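Local atomic coordinates of CCHC-type domain-containing protein (Trypanosoma brucei brucei, PDB entry 7C4C), a protein that probably acts as a 3'-5' RNA exonuclease of the RNase D kind, joining an RNase H-like exonuclease domain to zinc knuckles that bind zinc and nucleotides. Residues K24-V29 / V84-S89; F100-R105 / D123-F128; N139-M144 / A241-A246. All coordinates share one frame; numbering follows the deposited sequence.

Contact 1. Residues K24-V29 / V84-S89; sequences KLKEAV and VKDMQS. With ZN (zinc ion), chain D.
Leu25 opens the contact between two helices that run almost in the same direction: the short axes of 24-29 and 84-89 are inclined by 5° and come no closer than 10.2 Å. At this spacing the backbones stay apart and no hydrogen bond crosses, so the join rests on a few side chains and on a metal. Leu25 CD2 lies 3.1 Å from Asp86 OD2, the two side chains crossing at a slant. CG stands anti to the backbone N (chi1 177°), directing the isobutyl group into the groove between the helices.

One residue on, Lys26 starts off along the flank of its helix, but its chain bends at chi2 and again at chi4 (-63°), bringing the amine round to the zinc ion. The bond from Lys26 NZ to zinc measures 2.0 Å. Asp86 OD1 stands 2.7 Å from the same zinc, a long distance for a coordinating oxygen, and His22 NE2 is a further ligand. A lysine amine that donates to zinc would be expected to be neutral; the very short approach of this amine to the other carboxylate oxygen is doubtful and supports no separate bond.

A turn later Val29 adds van der Waals contacts. Its CG2 meets Asp86 O at 3.6 Å and, as its apolar partner, the selenium atom SE of Met87, a selenomethionine, at 3.8 Å, the valine and Met87 side chains sliding past each other in opposite directions. The backbones are nearest here, with Val29 CA and Met87 CA 6.9 Å apart.

Helices 22-33 and 80-91 lie abreast over the edge of the sheet formed by strands 16-19 and 70-74: Leu25 and Met87 both rest on Phe73 of strand 70-74, Leu25 and Ala28 touch Val19 of the outermost strand 16-19, and Met87 also reaches Leu32.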
# COMPACT_ATOMS: atom_id res chain seq x y z
N LYS A 24 -2.88 6.62 -32.98
CA LYS A 24 -2.65 5.84 -31.78
C LYS A 24 -3.54 6.28 -30.64
O LYS A 24 -3.96 5.46 -29.81
CB LYS A 24 -1.18 5.95 -31.38
CG LYS A 24 -0.21 5.44 -32.43
CD LYS A 24 1.22 5.71 -32.01
CE LYS A 24 2.21 5.15 -33.02
NZ LYS A 24 3.61 5.37 -32.58
N LEU A 25 -3.87 7.57 -30.58
CA LEU A 25 -4.77 8.04 -29.55
C LEU A 25 -6.16 7.43 -29.71
O LEU A 25 -6.74 6.93 -28.74
CB LEU A 25 -4.85 9.57 -29.57
CG LEU A 25 -5.84 10.13 -28.56
CD1 LEU A 25 -5.46 9.73 -27.15
CD2 LEU A 25 -5.88 11.65 -28.67
N LYS A 26 -6.70 7.45 -30.94
CA LYS A 26 -8.03 6.87 -31.13
C LYS A 26 -8.04 5.38 -30.79
O LYS A 26 -8.99 4.88 -30.17
CB LYS A 26 -8.53 7.10 -32.55
CG LYS A 26 -8.79 8.56 -32.90
CD LYS A 26 -10.29 8.87 -32.81
CE LYS A 26 -10.58 10.34 -33.09
NZ LYS A 26 -9.94 11.20 -32.07
N GLU A 27 -6.99 4.66 -31.17
CA GLU A 27 -6.93 3.24 -30.82
C GLU A 27 -6.90 3.05 -29.30
O GLU A 27 -7.57 2.15 -28.78
CB GLU A 27 -5.71 2.60 -31.47
CG GLU A 27 -5.40 1.22 -30.91
CD GLU A 27 -4.13 0.62 -31.49
OE1 GLU A 27 -3.73 -0.48 -31.04
OE2 GLU A 27 -3.53 1.23 -32.41
N ALA A 28 -6.13 3.87 -28.59
CA ALA A 28 -6.07 3.76 -27.14
C ALA A 28 -7.44 3.96 -26.51
O ALA A 28 -7.86 3.19 -25.63
CB ALA A 28 -5.09 4.78 -26.58
N VAL A 29 -8.16 4.99 -26.95
CA VAL A 29 -9.46 5.31 -26.37
C VAL A 29 -10.43 4.15 -26.55
O VAL A 29 -11.21 3.83 -25.64
CB VAL A 29 -10.01 6.61 -26.99
CG1 VAL A 29 -11.50 6.76 -26.73
CG2 VAL A 29 -9.23 7.81 -26.48
N VAL A 84 -7.71 16.07 -24.88
CA VAL A 84 -8.97 16.25 -24.16
C VAL A 84 -10.16 15.88 -25.04
O VAL A 84 -11.17 15.34 -24.55
CB VAL A 84 -9.07 17.71 -23.67
CG1 VAL A 84 -10.48 18.04 -23.17
CG2 VAL A 84 -8.06 18.02 -22.58
N LYS A 85 -10.09 16.18 -26.34
CA LYS A 85 -11.26 15.95 -27.19
C LYS A 85 -11.64 14.47 -27.21
O LYS A 85 -12.82 14.13 -27.21
CB LYS A 85 -11.01 16.47 -28.61
CG LYS A 85 -11.37 17.95 -28.82
CD LYS A 85 -11.36 18.36 -30.31
CE LYS A 85 -9.94 18.49 -30.87
NZ LYS A 85 -9.87 19.08 -32.25
N ASP A 86 -10.65 13.59 -27.15
CA ASP A 86 -10.93 12.16 -27.16
C ASP A 86 -11.04 11.52 -25.78
O ASP A 86 -11.57 10.42 -25.67
CB ASP A 86 -9.85 11.45 -27.97
CG ASP A 86 -9.74 12.03 -29.34
OD1 ASP A 86 -10.68 12.73 -29.75
OD2 ASP A 86 -8.71 11.81 -30.02
N MSE A 87 -10.57 12.19 -24.73
CA MSE A 87 -10.48 11.52 -23.43
C MSE A 87 -11.51 12.02 -22.44
O MSE A 87 -11.71 11.39 -21.40
CB MSE A 87 -9.08 11.71 -22.83
CG MSE A 87 -7.98 10.86 -23.48
SE MSE A 87 -8.12 8.95 -23.06
CE MSE A 87 -7.64 8.97 -21.15
N GLN A 88 -12.14 13.16 -22.71
CA GLN A 88 -12.94 13.79 -21.66
C GLN A 88 -14.22 13.02 -21.38
O GLN A 88 -14.67 12.97 -20.23
CB GLN A 88 -13.23 15.25 -22.00
CG GLN A 88 -14.19 15.47 -23.13
CD GLN A 88 -14.63 16.92 -23.21
OE1 GLN A 88 -14.24 17.74 -22.37
NE2 GLN A 88 -15.43 17.25 -24.22
N SER A 89 -14.82 12.40 -22.40
CA SER A 89 -16.06 11.67 -22.16
C SER A 89 -15.79 10.47 -21.27
O SER A 89 -16.54 10.18 -20.33
CB SER A 89 -16.67 11.22 -23.48
OG SER A 89 -15.82 10.27 -24.08
ZN ZN D . -10.02 13.13 -32.38

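Contact 2. Residues F100-R105 / D123-F128; sequences FFDCRR and DLQVFF. With 5GP (guanosine-5'-monophosphate), chain P.
Two neighbouring parallel strands of the RNase H-like exonuclease sheet, 97-100 and 121-123, end together here, and the turns that follow them hold the ribose of a bound guanosine monophosphate. Phe100 and Asp123 form the last parallel bridge. Directly beyond it Leu124 N donates to Phe100 O at 2.9 Å in a nearly straight bond (175°), which ties the first turn of helix 124-136 to the end of the adjacent strand.

Asp123 is the N-cap of that helix, and its carboxylate serves both segments. Its CG is anti to the backbone N (chi1 -178°), which carries the two oxygens across to the turn after Phe100. Asp123 OD1 takes Asp102 N on its syn side at 2.6 Å and also receives a weak capping bond from Gln125 N, while Asp123 OD2 is approached from above the carboxylate plane by Cys103 N at 3.2 Å. One buried side chain therefore holds two successive amides of the neighbouring turn.

Beside this polar knot, Gln125 CB sits over the centre of the Phe101 ring, 3.7 Å from the centroid and 7° off the normal, a CH-pi contact. Helix 144-152 and helix 182-202 also pack against the ring.

Asp102 is fixed from its own segment. Arg104 grips it side-on, with NE at 2.9 Å from Asp102 OD1 and NH2 turned to Asp102 OD2, and Arg104 N reaches OD1 from the other face of the carboxylate. The remaining guanidinium nitrogen, NH1, is held by Pro240 O and Asp237. So positioned, Asp102 OD2 accepts from O2' of guanosine monophosphate at 2.6 Å, and the same ribose O2' in turn accepts from Gln125 NE2 at 2.8 Å.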
# COMPACT_ATOMS: atom_id res chain seq x y z
N PHE A 100 -6.40 6.71 -8.62
CA PHE A 100 -5.21 7.51 -8.39
C PHE A 100 -4.52 7.00 -7.14
O PHE A 100 -5.11 6.26 -6.34
CB PHE A 100 -5.55 9.01 -8.23
CG PHE A 100 -6.11 9.65 -9.46
CD1 PHE A 100 -7.43 9.43 -9.83
CD2 PHE A 100 -5.33 10.48 -10.26
CE1 PHE A 100 -7.96 10.01 -10.97
CE2 PHE A 100 -5.85 11.07 -11.40
CZ PHE A 100 -7.17 10.82 -11.76
N PHE A 101 -3.26 7.39 -6.98
CA PHE A 101 -2.56 7.30 -5.70
C PHE A 101 -2.15 8.72 -5.35
O PHE A 101 -1.22 9.26 -5.95
CB PHE A 101 -1.36 6.37 -5.79
CG PHE A 101 -0.83 5.96 -4.44
CD1 PHE A 101 -1.37 4.87 -3.77
CD2 PHE A 101 0.21 6.65 -3.85
CE1 PHE A 101 -0.88 4.48 -2.52
CE2 PHE A 101 0.72 6.27 -2.58
CZ PHE A 101 0.17 5.20 -1.92
N ASP A 102 -2.85 9.32 -4.37
CA ASP A 102 -2.79 10.76 -4.09
C ASP A 102 -3.19 11.56 -5.33
O ASP A 102 -2.37 11.79 -6.22
CB ASP A 102 -1.40 11.24 -3.61
CG ASP A 102 -1.38 12.75 -3.27
OD1 ASP A 102 -2.48 13.36 -3.25
OD2 ASP A 102 -0.32 13.33 -2.93
N CYS A 103 -4.43 12.02 -5.37
CA CYS A 103 -4.99 12.63 -6.56
C CYS A 103 -4.91 14.15 -6.56
O CYS A 103 -5.26 14.75 -7.57
CB CYS A 103 -6.46 12.22 -6.74
SG CYS A 103 -7.57 12.95 -5.51
N ARG A 104 -4.46 14.75 -5.45
CA ARG A 104 -4.63 16.19 -5.21
C ARG A 104 -4.04 17.04 -6.33
O ARG A 104 -4.75 17.80 -7.01
CB ARG A 104 -3.99 16.57 -3.87
CG ARG A 104 -4.81 16.13 -2.66
CD ARG A 104 -4.04 16.29 -1.37
NE ARG A 104 -2.83 15.48 -1.37
CZ ARG A 104 -1.98 15.41 -0.34
NH1 ARG A 104 -2.23 16.08 0.78
NH2 ARG A 104 -0.89 14.65 -0.43
N ARG A 105 -2.73 16.94 -6.54
CA ARG A 105 -2.10 17.76 -7.56
C ARG A 105 -2.46 17.30 -8.97
O ARG A 105 -2.53 18.13 -9.89
CB ARG A 105 -0.60 17.76 -7.35
CG ARG A 105 -0.23 17.88 -5.90
CD ARG A 105 0.39 19.21 -5.60
NE ARG A 105 -0.54 20.33 -5.72
CZ ARG A 105 -1.24 20.84 -4.70
NH1 ARG A 105 -1.12 20.30 -3.48
NH2 ARG A 105 -2.04 21.88 -4.89
N ASP A 123 -9.18 7.36 -4.67
CA ASP A 123 -7.77 7.59 -4.35
C ASP A 123 -7.31 6.48 -3.40
O ASP A 123 -7.80 6.38 -2.27
CB ASP A 123 -7.58 8.99 -3.76
CG ASP A 123 -6.10 9.32 -3.46
OD1 ASP A 123 -5.21 8.48 -3.75
OD2 ASP A 123 -5.82 10.46 -3.01
N LEU A 124 -6.36 5.65 -3.85
CA LEU A 124 -5.99 4.49 -3.02
C LEU A 124 -5.08 4.85 -1.87
O LEU A 124 -5.10 4.16 -0.84
CB LEU A 124 -5.34 3.38 -3.84
CG LEU A 124 -6.19 2.88 -5.02
CD1 LEU A 124 -5.34 2.03 -5.96
CD2 LEU A 124 -7.36 2.10 -4.51
N GLN A 125 -4.25 5.89 -2.00
CA GLN A 125 -3.55 6.39 -0.83
C GLN A 125 -4.56 6.80 0.24
O GLN A 125 -4.38 6.48 1.42
CB GLN A 125 -2.67 7.59 -1.19
CG GLN A 125 -1.75 8.04 -0.05
CD GLN A 125 -1.02 9.36 -0.33
OE1 GLN A 125 -1.66 10.39 -0.52
NE2 GLN A 125 0.31 9.33 -0.32
N VAL A 126 -5.63 7.48 -0.17
CA VAL A 126 -6.68 7.85 0.77
C VAL A 126 -7.37 6.60 1.28
O VAL A 126 -7.73 6.51 2.46
CB VAL A 126 -7.67 8.83 0.09
CG1 VAL A 126 -9.02 8.84 0.80
CG2 VAL A 126 -7.08 10.23 0.06
N PHE A 127 -7.51 5.59 0.42
CA PHE A 127 -8.09 4.33 0.88
C PHE A 127 -7.25 3.72 2.00
O PHE A 127 -7.77 3.33 3.05
CB PHE A 127 -8.21 3.36 -0.29
CG PHE A 127 -9.26 2.31 -0.10
CD1 PHE A 127 -9.61 1.86 1.16
CD2 PHE A 127 -9.91 1.78 -1.20
CE1 PHE A 127 -10.60 0.90 1.32
CE2 PHE A 127 -10.89 0.82 -1.05
CZ PHE A 127 -11.23 0.38 0.21
N PHE A 128 -5.93 3.66 1.79
CA PHE A 128 -5.05 3.07 2.79
C PHE A 128 -5.12 3.84 4.10
O PHE A 128 -5.18 3.23 5.18
CB PHE A 128 -3.62 3.03 2.26
CG PHE A 128 -2.66 2.29 3.15
CD1 PHE A 128 -2.53 0.92 3.05
CD2 PHE A 128 -1.90 2.98 4.09
CE1 PHE A 128 -1.64 0.22 3.87
CE2 PHE A 128 -1.01 2.29 4.93
CZ PHE A 128 -0.89 0.91 4.82
P 5GP P . 6.05 10.75 3.06
O1P 5GP P . 5.85 10.20 4.46
O2P 5GP P . 6.17 12.25 3.01
O3P 5GP P . 7.09 10.03 2.23
O5' 5GP P . 4.68 10.43 2.31
C5' 5GP P . 4.64 10.28 0.90
C4' 5GP P . 3.35 10.82 0.31
O4' 5GP P . 2.90 11.96 1.09
C3' 5GP P . 3.44 11.33 -1.13
O3' 5GP P . 3.26 10.32 -2.11
C2' 5GP P . 2.36 12.41 -1.17
O2' 5GP P . 1.07 11.83 -1.33
C1' 5GP P . 2.47 13.00 0.24
N9 5GP P . 3.46 14.09 0.31
C8 5GP P . 4.37 14.24 1.29
N7 5GP P . 5.13 15.33 1.06
C5 5GP P . 4.69 15.89 -0.09
C6 5GP P . 5.07 17.01 -0.81
O6 5GP P . 6.02 17.71 -0.38
N1 5GP P . 4.43 17.33 -1.94
C2 5GP P . 3.41 16.57 -2.40
N2 5GP P . 2.77 16.90 -3.55
N3 5GP P . 3.02 15.47 -1.71
C4 5GP P . 3.64 15.11 -0.56

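Contact 3. Residues N139-M144 / A241-A246; sequences NRRSGM and AEVNRA. With 5GP (guanosine-5'-monophosphate), chain P.
Residues 139-141 and 241-243 run in roughly opposite directions and meet in a single beta bridge, Arg140 facing Glu242 with their CA atoms 4.3 Å apart. Two backbone bonds flank this pair: Val243 N to Asn139 O at 3.0 Å, and Arg141 N to Ala241 O at 2.8 Å. Both segments are otherwise irregular until their helices begin, so the bridge is an isolated one.

Asn139 extends it with its amide. Its ND2 donates to Val243 O at 3.0 Å and to Glu242 OE1 at 2.8 Å, using both hydrogens, and its OD1 lies over one face of the Arg245 guanidinium, too poorly aligned for a hydrogen bond. Arg141 works at the other end. Extended from CG to NE, it sends NE to Glu242 O at 2.7 Å, arriving from above the carbonyl plane (62° out of it), while Val243 CG2 covers one guanidinium face. Its NH2 continues to Asp237 in a salt bridge, which would be expected to offset the positive charge of this buried side chain. Next to the bridge, Ala241 CB comes within 4.0 Å of base atom C8 of guanosine monophosphate.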
# COMPACT_ATOMS: atom_id res chain seq x y z
N ASN A 139 -4.07 9.23 10.67
CA ASN A 139 -4.45 9.91 9.44
C ASN A 139 -3.24 10.23 8.56
O ASN A 139 -3.28 11.19 7.78
CB ASN A 139 -5.23 11.19 9.74
CG ASN A 139 -4.34 12.30 10.28
OD1 ASN A 139 -3.41 12.03 11.03
ND2 ASN A 139 -4.61 13.55 9.89
N ARG A 140 -2.17 9.46 8.65
CA ARG A 140 -0.99 9.74 7.84
C ARG A 140 -1.16 9.19 6.42
O ARG A 140 -1.82 8.17 6.19
CB ARG A 140 0.27 9.15 8.47
CG ARG A 140 0.74 9.93 9.68
CD ARG A 140 2.07 9.42 10.23
NE ARG A 140 1.98 8.05 10.72
CZ ARG A 140 1.60 7.70 11.96
NH1 ARG A 140 1.27 8.63 12.84
NH2 ARG A 140 1.56 6.42 12.31
N ARG A 141 -0.59 9.92 5.47
CA ARG A 141 -0.44 9.42 4.11
C ARG A 141 0.85 8.62 4.03
O ARG A 141 1.88 9.07 4.54
CB ARG A 141 -0.40 10.57 3.10
CG ARG A 141 -1.76 11.19 2.85
CD ARG A 141 -1.66 12.40 1.94
NE ARG A 141 -2.91 13.15 1.97
CZ ARG A 141 -3.89 13.02 1.08
NH1 ARG A 141 -3.75 12.17 0.06
NH2 ARG A 141 -5.00 13.74 1.20
N SER A 142 0.80 7.45 3.41
CA SER A 142 1.99 6.66 3.13
C SER A 142 2.33 6.77 1.66
O SER A 142 1.45 6.93 0.81
CB SER A 142 1.78 5.18 3.48
OG SER A 142 1.42 5.02 4.83
N GLY A 143 3.62 6.65 1.36
CA GLY A 143 4.06 6.61 -0.02
C GLY A 143 3.76 5.27 -0.65
O GLY A 143 3.44 4.30 0.04
N MSE A 144 3.85 5.23 -1.98
CA MSE A 144 3.56 4.02 -2.73
C MSE A 144 4.51 2.91 -2.33
O MSE A 144 4.10 1.76 -2.17
CB MSE A 144 3.65 4.29 -4.24
CG MSE A 144 3.40 3.04 -5.11
SE MSE A 144 1.71 2.07 -4.70
CE MSE A 144 0.56 2.97 -6.02
N ALA A 241 1.22 15.45 4.08
CA ALA A 241 1.33 14.01 4.30
C ALA A 241 0.23 13.45 5.19
O ALA A 241 0.47 12.48 5.92
CB ALA A 241 2.69 13.66 4.91
N GLU A 242 -0.97 14.02 5.15
CA GLU A 242 -2.03 13.51 5.99
C GLU A 242 -3.38 13.78 5.33
O GLU A 242 -3.47 14.44 4.30
CB GLU A 242 -1.98 14.11 7.40
CG GLU A 242 -2.36 15.58 7.48
CD GLU A 242 -2.23 16.11 8.90
OE1 GLU A 242 -3.20 15.99 9.69
OE2 GLU A 242 -1.14 16.62 9.22
N VAL A 243 -4.42 13.24 5.95
CA VAL A 243 -5.78 13.31 5.44
C VAL A 243 -6.62 14.03 6.48
O VAL A 243 -6.58 13.68 7.66
CB VAL A 243 -6.34 11.91 5.13
CG1 VAL A 243 -7.79 11.98 4.68
CG2 VAL A 243 -5.47 11.23 4.06
N ASN A 244 -7.35 15.06 6.03
CA ASN A 244 -8.31 15.83 6.83
C ASN A 244 -9.10 14.94 7.78
O ASN A 244 -9.87 14.08 7.32
CB ASN A 244 -9.24 16.58 5.87
CG ASN A 244 -10.13 17.60 6.56
OD1 ASN A 244 -10.68 17.36 7.64
ND2 ASN A 244 -10.24 18.76 5.95
N ARG A 245 -8.90 15.13 9.09
CA ARG A 245 -9.55 14.27 10.09
C ARG A 245 -11.05 14.47 10.12
O ARG A 245 -11.79 13.51 10.39
CB ARG A 245 -9.02 14.52 11.50
CG ARG A 245 -7.55 14.29 11.66
CD ARG A 245 -7.10 14.62 13.07
NE ARG A 245 -6.05 13.71 13.49
CZ ARG A 245 -4.75 13.98 13.40
NH1 ARG A 245 -4.34 15.15 12.90
NH2 ARG A 245 -3.86 13.07 13.80
N ALA A 246 -11.52 15.70 9.91
CA ALA A 246 -12.95 15.94 9.92
C ALA A 246 -13.63 15.27 8.72
O ALA A 246 -14.76 14.79 8.86
CB ALA A 246 -13.26 17.43 9.93
P 5GP P . 6.05 10.75 3.06
O1P 5GP P . 5.85 10.20 4.46
O2P 5GP P . 6.17 12.25 3.01
O3P 5GP P . 7.09 10.03 2.23
O5' 5GP P . 4.68 10.43 2.31
C5' 5GP P . 4.64 10.28 0.90
C4' 5GP P . 3.35 10.82 0.31
O4' 5GP P . 2.90 11.96 1.09
C3' 5GP P . 3.44 11.33 -1.13
O3' 5GP P . 3.26 10.32 -2.11
C2' 5GP P . 2.36 12.41 -1.17
O2' 5GP P . 1.07 11.83 -1.33
C1' 5GP P . 2.47 13.00 0.24
N9 5GP P . 3.46 14.09 0.31
C8 5GP P . 4.37 14.24 1.29
N7 5GP P . 5.13 15.33 1.06
C5 5GP P . 4.69 15.89 -0.09
C6 5GP P . 5.07 17.01 -0.81
O6 5GP P . 6.02 17.71 -0.38
N1 5GP P . 4.43 17.33 -1.94
C2 5GP P . 3.41 16.57 -2.40
N2 5GP P . 2.77 16.90 -3.55
N3 5GP P . 3.02 15.47 -1.71
C4 5GP P . 3.64 15.11 -0.56

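The three contacts close one after another along the chain. Contact 1 lies alone at the side of the sheet that carries strands 16-19 and 70-74; its centre is 24 Å from that of contact 2 and 33 Å from that of contact 3. Contacts 2 and 3 have centres 9 Å apart and touch directly: Gln125 of the former probably hydrogen-bonds to Arg141 and Ser142 of the latter, and Phe101 packs against Met144. Both border the same bound guanosine monophosphate. Contact 3 therefore brings residues 241-246, far along the sequence, to the nucleotide-binding turns after strands 97-100 and 121-123, whereas the zinc site of contact 1 is well separated from them.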